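Long-range contact in ferrichrome-binding protein (PDB 3G9Q), which binds iron(3+)-hydroxamate complexes such as ferrichrome and hands them to the membrane-bound permease of an ABC import system: residues I33-A38 with G54-G59. Numbering follows the deposited sequence.
Sequences INVVGA and GVENIG
N57 takes part in both hydrogen bonds between the segments: its N-H reaches V36 O at 3.0 Å, and its carbonyl O receives the N-H of A38 at 2.8 Å. The two bonds straddle G37, which makes G37 and N57 a single parallel bridge; the segments run in much the same direction, 25° apart. The A38 bond is the straighter, 161° at the hydrogen against 151°, while N57 N stands well above the plane of the V36 carbonyl. CA-H...O contacts fill in around them: E56 CA to V36 O at 3.5 Å, and G37 CA to N57 O at 3.4 Å.

E56 points its CB toward the strand, and its chain bends at chi2; its OE1 comes within 3.8 Å of V35 CB. That oxygen has a weak hydrogen bond to Y25 OH. At the upstream end, N34 and V55 cross at about a right angle, with CG2 of V55 3.5 Å from N34 OD1; the side-chain ND2 of N34 is hydrogen-bonded to K15 O. Downstream, CG2 of I58 comes 4.0 Å from A38 O.

Strand 35-37 ends the parallel sheet beside strand 17-19, where V36 and G37 make backbone hydrogen bonds to V17 and V19, respectively. Segment 54-59, in the loop leading to helix 64-68, runs along the sheet's outer edge, joined by that one bridge without forming a regular strand, while V35 and A38 pack on helix 25-31.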
ATOM      1  N   ILE A  33     -19.662   0.076   2.301  1.00 52.71           N
ATOM      2  CA  ILE A  33     -20.102  -0.385   3.613  1.00 45.91           C
ATOM      3  C   ILE A  33     -19.762   0.658   4.668  1.00 43.27           C
ATOM      4  O   ILE A  33     -18.609   1.050   4.842  1.00 43.97           O
ATOM      5  CB  ILE A  33     -19.447  -1.733   4.007  1.00 50.57           C
ATOM      6  CG1 ILE A  33     -20.144  -2.883   3.278  1.00 53.68           C
ATOM      7  CG2 ILE A  33     -19.539  -1.947   5.516  1.00 49.31           C
ATOM      8  CD1 ILE A  33     -19.816  -2.992   1.792  1.00 65.34           C
ATOM      9  N   ASN A  34     -20.780   1.105   5.376  1.00 40.57           N
ATOM     10  CA  ASN A  34     -20.571   2.103   6.389  1.00 47.04           C
ATOM     11  C   ASN A  34     -19.700   1.556   7.530  1.00 46.67           C
ATOM     12  O   ASN A  34     -20.035   0.550   8.172  1.00 42.22           O
ATOM     13  CB  ASN A  34     -21.932   2.585   6.886  1.00 45.62           C
ATOM     14  CG  ASN A  34     -21.821   3.554   8.024  1.00 49.33           C
ATOM     15  OD1 ASN A  34     -21.063   4.527   7.961  1.00 59.45           O
ATOM     16  ND2 ASN A  34     -22.583   3.303   9.080  1.00 53.30           N
ATOM     17  N   VAL A  35     -18.565   2.213   7.752  1.00 35.67           N
ATOM     18  CA  VAL A  35     -17.645   1.806   8.801  1.00 33.07           C
ATOM     19  C   VAL A  35     -17.736   2.779   9.953  1.00 32.08           C
ATOM     20  O   VAL A  35     -17.630   3.997   9.780  1.00 24.90           O
ATOM     21  CB  VAL A  35     -16.194   1.715   8.285  1.00 29.55           C
ATOM     22  CG1 VAL A  35     -15.250   1.316   9.422  1.00 21.08           C
ATOM     23  CG2 VAL A  35     -16.130   0.696   7.162  1.00 32.07           C
ATOM     24  N   VAL A  36     -17.928   2.223  11.138  1.00 32.08           N
ATOM     25  CA  VAL A  36     -18.109   3.038  12.320  1.00 39.85           C
ATOM     26  C   VAL A  36     -16.884   3.156  13.210  1.00 44.86           C
ATOM     27  O   VAL A  36     -16.843   4.003  14.097  1.00 43.17           O
ATOM     28  CB  VAL A  36     -19.335   2.517  13.097  1.00 44.37           C
ATOM     29  CG1 VAL A  36     -20.534   2.453  12.150  1.00 22.61           C
ATOM     30  CG2 VAL A  36     -19.055   1.135  13.672  1.00 39.74           C
ATOM     31  N   GLY A  37     -15.876   2.330  12.942  1.00 51.14           N
ATOM     32  CA  GLY A  37     -14.643   2.375  13.710  1.00 46.28           C
ATOM     33  C   GLY A  37     -13.443   1.858  12.925  1.00 49.04           C
ATOM     34  O   GLY A  37     -13.561   0.933  12.113  1.00 43.25           O
ATOM     35  N   ALA A  38     -12.283   2.457  13.168  1.00 41.10           N
ATOM     36  CA  ALA A  38     -11.051   2.058  12.501  1.00 44.39           C
ATOM     37  C   ALA A  38      -9.865   2.384  13.407  1.00 49.30           C
ATOM     38  O   ALA A  38      -9.957   3.270  14.257  1.00 52.78           O
ATOM     39  CB  ALA A  38     -10.910   2.791  11.175  1.00 39.34           C
ATOM     40  N   GLY A  54     -15.106  11.153   8.019  1.00 93.00           N
ATOM     41  CA  GLY A  54     -16.364  11.594   8.598  1.00 95.88           C
ATOM     42  C   GLY A  54     -17.079  10.774   9.657  1.00 95.73           C
ATOM     43  O   GLY A  54     -17.299  11.245  10.775  1.00 92.42           O
ATOM     44  N   VAL A  55     -17.437   9.544   9.323  1.00 93.74           N
ATOM     45  CA  VAL A  55     -18.184   8.720  10.259  1.00 95.77           C
ATOM     46  C   VAL A  55     -17.481   7.573  10.999  1.00 92.69           C
ATOM     47  O   VAL A  55     -18.003   6.455  11.024  1.00 99.80           O
ATOM     48  CB  VAL A  55     -19.447   8.150   9.549  1.00103.77           C
ATOM     49  CG1 VAL A  55     -20.342   9.303   9.083  1.00102.76           C
ATOM     50  CG2 VAL A  55     -19.036   7.292   8.349  1.00 96.62           C
ATOM     51  N   GLU A  56     -16.317   7.816  11.598  1.00 77.81           N
ATOM     52  CA  GLU A  56     -15.659   6.740  12.344  1.00 75.87           C
ATOM     53  C   GLU A  56     -14.900   7.113  13.601  1.00 69.46           C
ATOM     54  O   GLU A  56     -14.458   8.243  13.780  1.00 54.43           O
ATOM     55  CB  GLU A  56     -14.725   5.906  11.458  1.00 85.32           C
ATOM     56  CG  GLU A  56     -14.028   6.641  10.350  1.00 99.53           C
ATOM     57  CD  GLU A  56     -14.786   6.522   9.052  1.00113.89           C
ATOM     58  OE1 GLU A  56     -15.091   5.373   8.658  1.00124.20           O
ATOM     59  OE2 GLU A  56     -15.077   7.567   8.427  1.00122.65           O
ATOM     60  N   ASN A  57     -14.771   6.122  14.477  1.00 69.47           N
ATOM     61  CA  ASN A  57     -14.061   6.257  15.737  1.00 67.23           C
ATOM     62  C   ASN A  57     -12.669   5.646  15.505  1.00 63.23           C
ATOM     63  O   ASN A  57     -12.493   4.846  14.587  1.00 53.95           O
ATOM     64  CB  ASN A  57     -14.817   5.484  16.837  1.00 63.29           C
ATOM     65  CG  ASN A  57     -15.085   6.327  18.088  1.00 67.83           C
ATOM     66  OD1 ASN A  57     -16.242   6.563  18.462  1.00 55.56           O
ATOM     67  ND2 ASN A  57     -14.013   6.780  18.740  1.00 61.83           N
ATOM     68  N   ILE A  58     -11.694   6.027  16.331  1.00 59.84           N
ATOM     69  CA  ILE A  58     -10.332   5.517  16.214  1.00 61.29           C
ATOM     70  C   ILE A  58     -10.105   4.281  17.106  1.00 64.09           C
ATOM     71  O   ILE A  58     -11.014   3.468  17.297  1.00 56.41           O
ATOM     72  CB  ILE A  58      -9.288   6.620  16.568  1.00 70.78           C
ATOM     73  CG1 ILE A  58      -9.763   7.993  16.069  1.00 80.97           C
ATOM     74  CG2 ILE A  58      -7.951   6.307  15.909  1.00 65.62           C
ATOM     75  CD1 ILE A  58     -10.762   8.684  16.982  1.00 93.30           C
ATOM     76  N   GLY A  59      -8.894   4.141  17.645  1.00 63.82           N
ATOM     77  CA  GLY A  59      -8.564   3.002  18.493  1.00 61.35           C
ATOM     78  C   GLY A  59      -7.200   2.466  18.083  1.00 73.42           C
ATOM     79  O   GLY A  59      -6.554   3.070  17.225  1.00 74.24           O
TER